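Local coordinates for protein chlorite dismutase (Nitrobacter winogradskyi, PDB 3QPI) that binds heme b and breaks chlorite down into chloride and dioxygen, at residues 59-64 / 106-111; 143-148 / 153-158. All coordinates share one frame; numbering follows the deposited sequence.

Following the chain from its N terminus, interaction 1 comes first: the loop after strand 50-54 meets helix 101-111, closing a 41-residue excursion that includes helix 64-73, strand 84-92 and helix 94-98. Interaction 2 closes a much tighter loop, folding helix 152-163 back onto strand 141-147 after four intervening residues. The first closure ends before the second begins, so the two lie in series and neither nest nor cross. Their centres are about 21 Å apart and they do not touch each other, but both reach the heme. F108 of interaction 1 and F145 of interaction 2 approach opposite faces of the porphyrin, linking the propionate-side loop and helix with the sheet through the cofactor.

Interaction 1 of 2, residues 59-64 / 106-111; sequences ARYVER and AIFEDK. With HEM (protoporphyrin IX containing Fe), chain C.
Y61 and F108 meet through different first torsions: Y61 CG lies anti to its carbonyl carbon (chi1 -62°), while F108 CG lies anti to the backbone N (chi1 169°), which carries the phenyl ring off helix 101-111 toward the loop. The nearest approach is Y61 CB to F108 CE2 at 3.9 Å, and Y61 CG stands over the outer part of one face of the phenyl ring. The planes are nearly parallel, 22° apart, yet slid so far that the rings barely overlap, with centroids 5.0 Å apart. The contact is therefore mainly apolar packing at the root of the tyrosine ring.

Both residues then turn to the heme. The edge of the Y61 ring faces one propionate in plane, with CE1 3.2 Å from HEM O1D, while Y61 OH is hydrogen-bonded to R104. F108 reaches the base of the other propionate, its CZ 3.6 Å from HEM CAA. That second propionate is held by three successive backbone amides: R60 N donates to HEM O1A at 2.9 Å in a nearly straight bond, and HEM O2A accepts from both Y61 N, at 2.9 Å, and V62 N, at 2.8 Å. With both oxygens engaged, the carboxylate's rotation is fixed. V62 CG2 packs tightly beside it, 3.3 Å from the ring methyl HEM CMA.

F108 also stacks on H114, the axial ligand of the heme iron, and thus belongs to its second shell. Further along the same helix, buried E109 accepts hydrogen bonds from I115 N and A116 N, fixing the backbone just after that histidine. Taken together, the backbone amides around the propionate and the aromatic packing beside the axial histidine define the propionate end of a heme b pocket in the chlorite dismutase family.

Interaction 2 of 2, residues 143-148 / 153-158; sequences TWFEYA and TMFEDL. With HEM (protoporphyrin IX containing Fe), chain C.
E156 OE2 is gripped twice: a water whose oxygen lies 2.6 Å from E156 OE2 donates to it, and R178 NE forms a salt bridge with it. The same water lies 2.8 Å from Y147 OH, so it bridges strand and helix at the phenolic end of the tyrosine.

Beneath this polar link, Y147 and F155 form an offset stack, with centroids 4.8 Å apart and planes at 19°. F155 CB sits almost centrally over the tyrosine face in a CH-pi contact. F155 CG is anti to the backbone N (chi1 -180°), carrying the ring off the helix toward strand 141-147, where its CE1 lies 3.5 Å from F145 CG. Those two phenyl planes are inclined at 46°, an oblique pairing that completes a three-ring aromatic cluster. Topologically, helix 152-163 is the connection of a split beta-alpha-beta unit: strands 141-147 and 171-181 run parallel on either side of strand 84-92, as in the ferredoxin-like fold of the dimeric alpha/beta barrel clan.

The far end of F145 presses closely on the porphyrin, CZ being 3.1 Å from HEM C2C. With alanine in its place the ring carbons that touch this pyrrole are gone, which is likely to open a gap against the heme and leave F155 only the CB contact with this residue. At the heme rim, L158 CD2 packs against the vinyl carbon HEM CBB at 3.4 Å.

Interaction 1 of 2, residues 59-64 / 106-111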
loop_
_atom_site.group_PDB
_atom_site.type_symbol
_atom_site.label_atom_id
_atom_site.label_comp_id
_atom_site.label_asym_id
_atom_site.label_seq_id
_atom_site.Cartn_x
_atom_site.Cartn_y
_atom_site.Cartn_z
ATOM N N ALA A 59 12.449 5.722 6.529
ATOM C CA ALA A 59 11.406 6.757 6.482
ATOM C C ALA A 59 11.791 7.923 5.557
ATOM O O ALA A 59 12.906 8.454 5.633
ATOM C CB ALA A 59 11.133 7.263 7.869
ATOM N N ARG A 60 10.873 8.300 4.677
ATOM C CA ARG A 60 11.056 9.444 3.790
ATOM C C ARG A 60 10.369 10.712 4.312
ATOM O O ARG A 60 10.781 11.814 3.979
ATOM C CB ARG A 60 10.503 9.114 2.404
ATOM C CG ARG A 60 10.902 7.722 1.892
ATOM C CD ARG A 60 12.401 7.651 1.605
ATOM N NE ARG A 60 12.731 6.755 0.488
ATOM C CZ ARG A 60 12.988 5.472 0.641
ATOM N NH1 ARG A 60 12.938 4.941 1.857
ATOM N NH2 ARG A 60 13.271 4.708 -0.416
ATOM N N TYR A 61 9.322 10.562 5.123
ATOM C CA TYR A 61 8.564 11.721 5.605
ATOM C C TYR A 61 8.359 11.733 7.117
ATOM O O TYR A 61 8.286 12.802 7.712
ATOM C CB TYR A 61 7.222 11.826 4.879
ATOM C CG TYR A 61 7.408 12.036 3.393
ATOM C CD1 TYR A 61 7.147 11.007 2.493
ATOM C CD2 TYR A 61 7.898 13.245 2.891
ATOM C CE1 TYR A 61 7.341 11.170 1.136
ATOM C CE2 TYR A 61 8.117 13.417 1.525
ATOM C CZ TYR A 61 7.823 12.369 0.653
ATOM O OH TYR A 61 8.001 12.489 -0.699
ATOM N N VAL A 62 8.289 10.559 7.736
ATOM C CA VAL A 62 7.955 10.475 9.151
ATOM C C VAL A 62 8.948 11.204 10.040
ATOM O O VAL A 62 10.156 11.016 9.947
ATOM C CB VAL A 62 7.834 8.998 9.644
ATOM C CG1 VAL A 62 8.009 8.898 11.185
ATOM C CG2 VAL A 62 6.512 8.434 9.248
ATOM N N GLU A 63 8.416 12.015 10.931
ATOM C CA GLU A 63 9.230 12.675 11.924
ATOM C C GLU A 63 9.120 11.931 13.245
ATOM O O GLU A 63 8.216 11.097 13.427
ATOM C CB GLU A 63 8.788 14.130 12.028
ATOM C CG GLU A 63 8.833 14.763 10.656
ATOM C CD GLU A 63 8.553 16.252 10.638
ATOM O OE1 GLU A 63 8.078 16.818 11.654
ATOM O OE2 GLU A 63 8.799 16.854 9.574
ATOM N N ARG A 64 10.043 12.218 14.158
ATOM C CA ARG A 64 10.140 11.449 15.398
ATOM C C ARG A 64 8.813 11.391 16.179
ATOM O O ARG A 64 8.404 10.319 16.627
ATOM C CB ARG A 64 11.254 11.997 16.295
ATOM C CG ARG A 64 11.366 11.277 17.635
ATOM C CD ARG A 64 11.522 9.761 17.449
ATOM N NE ARG A 64 12.767 9.433 16.749
ATOM C CZ ARG A 64 13.108 8.217 16.327
ATOM N NH1 ARG A 64 12.293 7.184 16.522
ATOM N NH2 ARG A 64 14.269 8.034 15.707
ATOM N N ALA A 106 4.895 18.774 2.692
ATOM C CA ALA A 106 3.758 19.655 2.950
ATOM C C ALA A 106 2.440 19.102 2.372
ATOM O O ALA A 106 1.409 19.089 3.040
ATOM C CB ALA A 106 4.052 21.079 2.392
ATOM N N ILE A 107 2.474 18.674 1.116
ATOM C CA ILE A 107 1.337 18.005 0.507
ATOM C C ILE A 107 0.964 16.721 1.253
ATOM O O ILE A 107 -0.199 16.527 1.603
ATOM C CB ILE A 107 1.630 17.673 -0.967
ATOM C CG1 ILE A 107 1.812 18.984 -1.752
ATOM C CG2 ILE A 107 0.521 16.787 -1.559
ATOM C CD1 ILE A 107 2.209 18.792 -3.206
ATOM N N PHE A 108 1.956 15.863 1.498
ATOM C CA PHE A 108 1.736 14.560 2.124
ATOM C C PHE A 108 1.081 14.718 3.486
ATOM O O PHE A 108 0.073 14.085 3.763
ATOM C CB PHE A 108 3.079 13.818 2.250
ATOM C CG PHE A 108 3.040 12.565 3.116
ATOM C CD1 PHE A 108 2.694 11.332 2.571
ATOM C CD2 PHE A 108 3.405 12.616 4.457
ATOM C CE1 PHE A 108 2.699 10.176 3.354
ATOM C CE2 PHE A 108 3.404 11.456 5.246
ATOM C CZ PHE A 108 3.044 10.248 4.693
ATOM N N GLU A 109 1.642 15.559 4.345
ATOM C CA GLU A 109 1.083 15.693 5.677
ATOM C C GLU A 109 0.276 16.999 5.899
ATOM O O GLU A 109 -0.893 16.951 6.287
ATOM C CB GLU A 109 2.187 15.545 6.723
ATOM C CG GLU A 109 1.659 15.438 8.153
ATOM C CD GLU A 109 0.644 14.308 8.339
ATOM O OE1 GLU A 109 -0.084 14.319 9.354
ATOM O OE2 GLU A 109 0.564 13.403 7.479
ATOM N N ASP A 110 0.871 18.164 5.666
ATOM C CA ASP A 110 0.192 19.397 6.081
ATOM C C ASP A 110 -1.126 19.620 5.337
ATOM O O ASP A 110 -2.086 20.058 5.930
ATOM C CB ASP A 110 1.110 20.607 5.966
ATOM C CG ASP A 110 2.303 20.521 6.910
ATOM O OD1 ASP A 110 2.266 19.729 7.884
ATOM O OD2 ASP A 110 3.289 21.248 6.676
ATOM N N LYS A 111 -1.180 19.279 4.057
ATOM C CA LYS A 111 -2.403 19.411 3.285
ATOM C C LYS A 111 -3.228 18.113 3.266
ATOM O O LYS A 111 -4.443 18.165 3.399
ATOM C CB LYS A 111 -2.080 19.823 1.855
ATOM C CG LYS A 111 -1.189 21.040 1.754
ATOM C CD LYS A 111 -0.971 21.422 0.303
ATOM C CE LYS A 111 0.173 22.436 0.126
ATOM N NZ LYS A 111 0.306 22.885 -1.296
HETATM C CHA HEM C . 3.361 6.408 3.212
HETATM C CHB HEM C . 0.908 5.829 7.280
HETATM C CHC HEM C . -2.750 3.815 4.788
HETATM C CHD HEM C . -0.407 4.677 0.773
HETATM C C1A HEM C . 2.965 6.382 4.505
HETATM C C2A HEM C . 3.823 6.865 5.576
HETATM C C3A HEM C . 3.175 6.706 6.747
HETATM C C4A HEM C . 1.877 6.126 6.408
HETATM C CMA HEM C . 3.712 7.112 8.168
HETATM C CAA HEM C . 5.204 7.474 5.285
HETATM C CBA HEM C . 6.366 6.504 5.447
HETATM C CGA HEM C . 7.624 7.338 5.314
HETATM O O1A HEM C . 8.296 7.146 4.283
HETATM O O2A HEM C . 7.942 8.197 6.196
HETATM C C1B HEM C . -0.242 5.230 6.895
HETATM C C2B HEM C . -1.186 4.722 7.860
HETATM C C3B HEM C . -2.159 4.136 7.178
HETATM C C4B HEM C . -1.892 4.279 5.760
HETATM C CMB HEM C . -1.093 4.772 9.406
HETATM C CAB HEM C . -3.379 3.469 7.853
HETATM C CBB HEM C . -3.716 2.223 7.511
HETATM C C1C HEM C . -2.477 3.883 3.477
HETATM C C2C HEM C . -3.287 3.401 2.357
HETATM C C3C HEM C . -2.581 3.626 1.251
HETATM C C4C HEM C . -1.351 4.286 1.651
HETATM C CMC HEM C . -4.653 2.688 2.496
HETATM C CAC HEM C . -2.922 3.358 -0.225
HETATM C CBC HEM C . -4.206 3.320 -0.608
HETATM C C1D HEM C . 0.812 5.165 1.028
HETATM C C2D HEM C . 1.765 5.497 -0.003
HETATM C C3D HEM C . 2.947 6.032 0.793
HETATM C C4D HEM C . 2.556 5.986 2.182
HETATM C CMD HEM C . 1.681 5.354 -1.558
HETATM C CAD HEM C . 4.279 6.557 0.242
HETATM C CBD HEM C . 4.112 8.079 0.111
HETATM C CGD HEM C . 5.322 8.653 -0.593
HETATM O O1D HEM C . 6.453 8.386 -0.126
HETATM O O2D HEM C . 5.158 9.374 -1.616
HETATM N NA HEM C . 1.751 5.901 5.029
HETATM N NB HEM C . -0.683 4.954 5.601
HETATM N NC HEM C . -1.311 4.424 3.012
HETATM N ND HEM C . 1.298 5.478 2.310
HETATM FE FE HEM C . 0.169 5.320 3.836
#

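Interaction 2 of 2, residues 143-148 / 153-158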
loop_
_atom_site.group_PDB
_atom_site.type_symbol
_atom_site.label_atom_id
_atom_site.label_comp_id
_atom_site.label_asym_id
_atom_site.label_seq_id
_atom_site.Cartn_x
_atom_site.Cartn_y
_atom_site.Cartn_z
ATOM N N THR A 143 1.764 -1.106 -1.626
ATOM C CA THR A 143 1.193 -0.902 -0.308
ATOM C C THR A 143 0.428 -2.171 0.059
ATOM O O THR A 143 -0.327 -2.712 -0.746
ATOM C CB THR A 143 0.310 0.389 -0.241
ATOM O OG1 THR A 143 -0.794 0.312 -1.158
ATOM C CG2 THR A 143 1.155 1.613 -0.576
ATOM N N TRP A 144 0.681 -2.656 1.265
ATOM C CA TRP A 144 0.197 -3.946 1.721
ATOM C C TRP A 144 -0.500 -3.722 3.051
ATOM O O TRP A 144 0.061 -3.064 3.947
ATOM C CB TRP A 144 1.379 -4.912 1.894
ATOM C CG TRP A 144 0.985 -6.192 2.519
ATOM C CD1 TRP A 144 1.233 -6.594 3.799
ATOM C CD2 TRP A 144 0.225 -7.238 1.902
ATOM N NE1 TRP A 144 0.684 -7.832 4.016
ATOM C CE2 TRP A 144 0.057 -8.255 2.872
ATOM C CE3 TRP A 144 -0.333 -7.413 0.625
ATOM C CZ2 TRP A 144 -0.642 -9.447 2.606
ATOM C CZ3 TRP A 144 -1.038 -8.595 0.357
ATOM C CH2 TRP A 144 -1.177 -9.603 1.348
ATOM N N PHE A 145 -1.723 -4.248 3.160
ATOM C CA PHE A 145 -2.566 -4.062 4.336
ATOM C C PHE A 145 -3.225 -5.383 4.736
ATOM O O PHE A 145 -3.633 -6.168 3.871
ATOM C CB PHE A 145 -3.664 -3.015 4.026
ATOM C CG PHE A 145 -3.111 -1.740 3.480
ATOM C CD1 PHE A 145 -2.629 -0.765 4.339
ATOM C CD2 PHE A 145 -3.021 -1.538 2.109
ATOM C CE1 PHE A 145 -2.081 0.386 3.840
ATOM C CE2 PHE A 145 -2.467 -0.395 1.601
ATOM C CZ PHE A 145 -2.003 0.583 2.464
ATOM N N GLU A 146 -3.350 -5.603 6.039
ATOM C CA GLU A 146 -3.997 -6.791 6.573
ATOM C C GLU A 146 -4.980 -6.378 7.639
ATOM O O GLU A 146 -4.677 -5.484 8.439
ATOM C CB GLU A 146 -2.973 -7.729 7.216
ATOM C CG GLU A 146 -1.860 -8.113 6.321
ATOM C CD GLU A 146 -0.893 -9.115 6.969
ATOM O OE1 GLU A 146 -1.024 -9.433 8.185
ATOM O OE2 GLU A 146 0.005 -9.572 6.243
ATOM N N TYR A 147 -6.131 -7.054 7.677
ATOM C CA TYR A 147 -7.194 -6.725 8.636
ATOM C C TYR A 147 -8.190 -7.870 8.788
ATOM O O TYR A 147 -8.290 -8.743 7.926
ATOM C CB TYR A 147 -7.935 -5.471 8.186
ATOM C CG TYR A 147 -8.221 -5.460 6.706
ATOM C CD1 TYR A 147 -7.284 -4.963 5.806
ATOM C CD2 TYR A 147 -9.415 -5.946 6.200
ATOM C CE1 TYR A 147 -7.527 -4.951 4.450
ATOM C CE2 TYR A 147 -9.671 -5.927 4.824
ATOM C CZ TYR A 147 -8.717 -5.428 3.953
ATOM O OH TYR A 147 -8.935 -5.408 2.578
ATOM N N ALA A 148 -8.931 -7.858 9.888
ATOM C CA ALA A 148 -10.000 -8.827 10.103
ATOM C C ALA A 148 -11.136 -8.561 9.120
ATOM O O ALA A 148 -11.326 -7.421 8.695
ATOM C CB ALA A 148 -10.493 -8.756 11.545
ATOM N N THR A 153 -14.890 -2.795 5.774
ATOM C CA THR A 153 -15.605 -1.589 5.349
ATOM C C THR A 153 -14.864 -0.351 5.829
ATOM O O THR A 153 -14.799 0.646 5.102
ATOM C CB THR A 153 -17.114 -1.538 5.766
ATOM O OG1 THR A 153 -17.245 -1.405 7.185
ATOM C CG2 THR A 153 -17.845 -2.771 5.287
ATOM N N MET A 154 -14.317 -0.415 7.042
ATOM C CA MET A 154 -13.413 0.623 7.523
ATOM C C MET A 154 -12.233 0.775 6.567
ATOM O O MET A 154 -11.823 1.886 6.262
ATOM C CB MET A 154 -12.841 0.269 8.886
ATOM C CG MET A 154 -13.808 0.325 10.026
ATOM S SD MET A 154 -12.989 -0.261 11.527
ATOM C CE MET A 154 -11.392 0.557 11.375
ATOM N N PHE A 155 -11.669 -0.343 6.113
ATOM C CA PHE A 155 -10.553 -0.250 5.179
ATOM C C PHE A 155 -10.963 0.445 3.874
ATOM O O PHE A 155 -10.267 1.353 3.416
ATOM C CB PHE A 155 -9.888 -1.612 4.882
ATOM C CG PHE A 155 -8.733 -1.500 3.914
ATOM C CD1 PHE A 155 -7.521 -0.950 4.326
ATOM C CD2 PHE A 155 -8.880 -1.881 2.583
ATOM C CE1 PHE A 155 -6.479 -0.803 3.441
ATOM C CE2 PHE A 155 -7.854 -1.742 1.705
ATOM C CZ PHE A 155 -6.636 -1.201 2.124
ATOM N N GLU A 156 -12.082 0.064 3.268
ATOM C CA GLU A 156 -12.428 0.714 2.012
ATOM C C GLU A 156 -12.741 2.196 2.246
ATOM O O GLU A 156 -12.572 3.017 1.349
ATOM C CB GLU A 156 -13.595 0.024 1.313
ATOM C CG GLU A 156 -13.366 -1.444 1.033
ATOM C CD GLU A 156 -12.121 -1.701 0.213
ATOM O OE1 GLU A 156 -11.589 -0.745 -0.394
ATOM O OE2 GLU A 156 -11.657 -2.866 0.179
ATOM N N ASP A 157 -13.170 2.524 3.460
ATOM C CA ASP A 157 -13.468 3.904 3.847
ATOM C C ASP A 157 -12.186 4.739 3.950
ATOM O O ASP A 157 -12.086 5.840 3.399
ATOM C CB ASP A 157 -14.199 3.915 5.195
ATOM C CG ASP A 157 -14.574 5.306 5.638
ATOM O OD1 ASP A 157 -15.289 6.005 4.879
ATOM O OD2 ASP A 157 -14.147 5.713 6.743
ATOM N N LEU A 158 -11.203 4.208 4.663
ATOM C CA LEU A 158 -9.884 4.834 4.704
ATOM C C LEU A 158 -9.353 5.078 3.286
ATOM O O LEU A 158 -8.908 6.165 2.953
ATOM C CB LEU A 158 -8.911 3.958 5.480
ATOM C CG LEU A 158 -7.451 4.377 5.304
ATOM C CD1 LEU A 158 -7.264 5.815 5.780
ATOM C CD2 LEU A 158 -6.559 3.413 6.058
HETATM C CHA HEM C . 3.361 6.408 3.212
HETATM C CHB HEM C . 0.908 5.829 7.280
HETATM C CHC HEM C . -2.750 3.815 4.788
HETATM C CHD HEM C . -0.407 4.677 0.773
HETATM C C1A HEM C . 2.965 6.382 4.505
HETATM C C2A HEM C . 3.823 6.865 5.576
HETATM C C3A HEM C . 3.175 6.706 6.747
HETATM C C4A HEM C . 1.877 6.126 6.408
HETATM C CMA HEM C . 3.712 7.112 8.168
HETATM C CAA HEM C . 5.204 7.474 5.285
HETATM C CBA HEM C . 6.366 6.504 5.447
HETATM C CGA HEM C . 7.624 7.338 5.314
HETATM O O1A HEM C . 8.296 7.146 4.283
HETATM O O2A HEM C . 7.942 8.197 6.196
HETATM C C1B HEM C . -0.242 5.230 6.895
HETATM C C2B HEM C . -1.186 4.722 7.860
HETATM C C3B HEM C . -2.159 4.136 7.178
HETATM C C4B HEM C . -1.892 4.279 5.760
HETATM C CMB HEM C . -1.093 4.772 9.406
HETATM C CAB HEM C . -3.379 3.469 7.853
HETATM C CBB HEM C . -3.716 2.223 7.511
HETATM C C1C HEM C . -2.477 3.883 3.477
HETATM C C2C HEM C . -3.287 3.401 2.357
HETATM C C3C HEM C . -2.581 3.626 1.251
HETATM C C4C HEM C . -1.351 4.286 1.651
HETATM C CMC HEM C . -4.653 2.688 2.496
HETATM C CAC HEM C . -2.922 3.358 -0.225
HETATM C CBC HEM C . -4.206 3.320 -0.608
HETATM C C1D HEM C . 0.812 5.165 1.028
HETATM C C2D HEM C . 1.765 5.497 -0.003
HETATM C C3D HEM C . 2.947 6.032 0.793
HETATM C C4D HEM C . 2.556 5.986 2.182
HETATM C CMD HEM C . 1.681 5.354 -1.558
HETATM C CAD HEM C . 4.279 6.557 0.242
HETATM C CBD HEM C . 4.112 8.079 0.111
HETATM C CGD HEM C . 5.322 8.653 -0.593
HETATM O O1D HEM C . 6.453 8.386 -0.126
HETATM O O2D HEM C . 5.158 9.374 -1.616
HETATM N NA HEM C . 1.751 5.901 5.029
HETATM N NB HEM C . -0.683 4.954 5.601
HETATM N NC HEM C . -1.311 4.424 3.012
HETATM N ND HEM C . 1.298 5.478 2.310
HETATM FE FE HEM C . 0.169 5.320 3.836
HETATM O O HOH W 1 -11.633 -4.953 1.800
#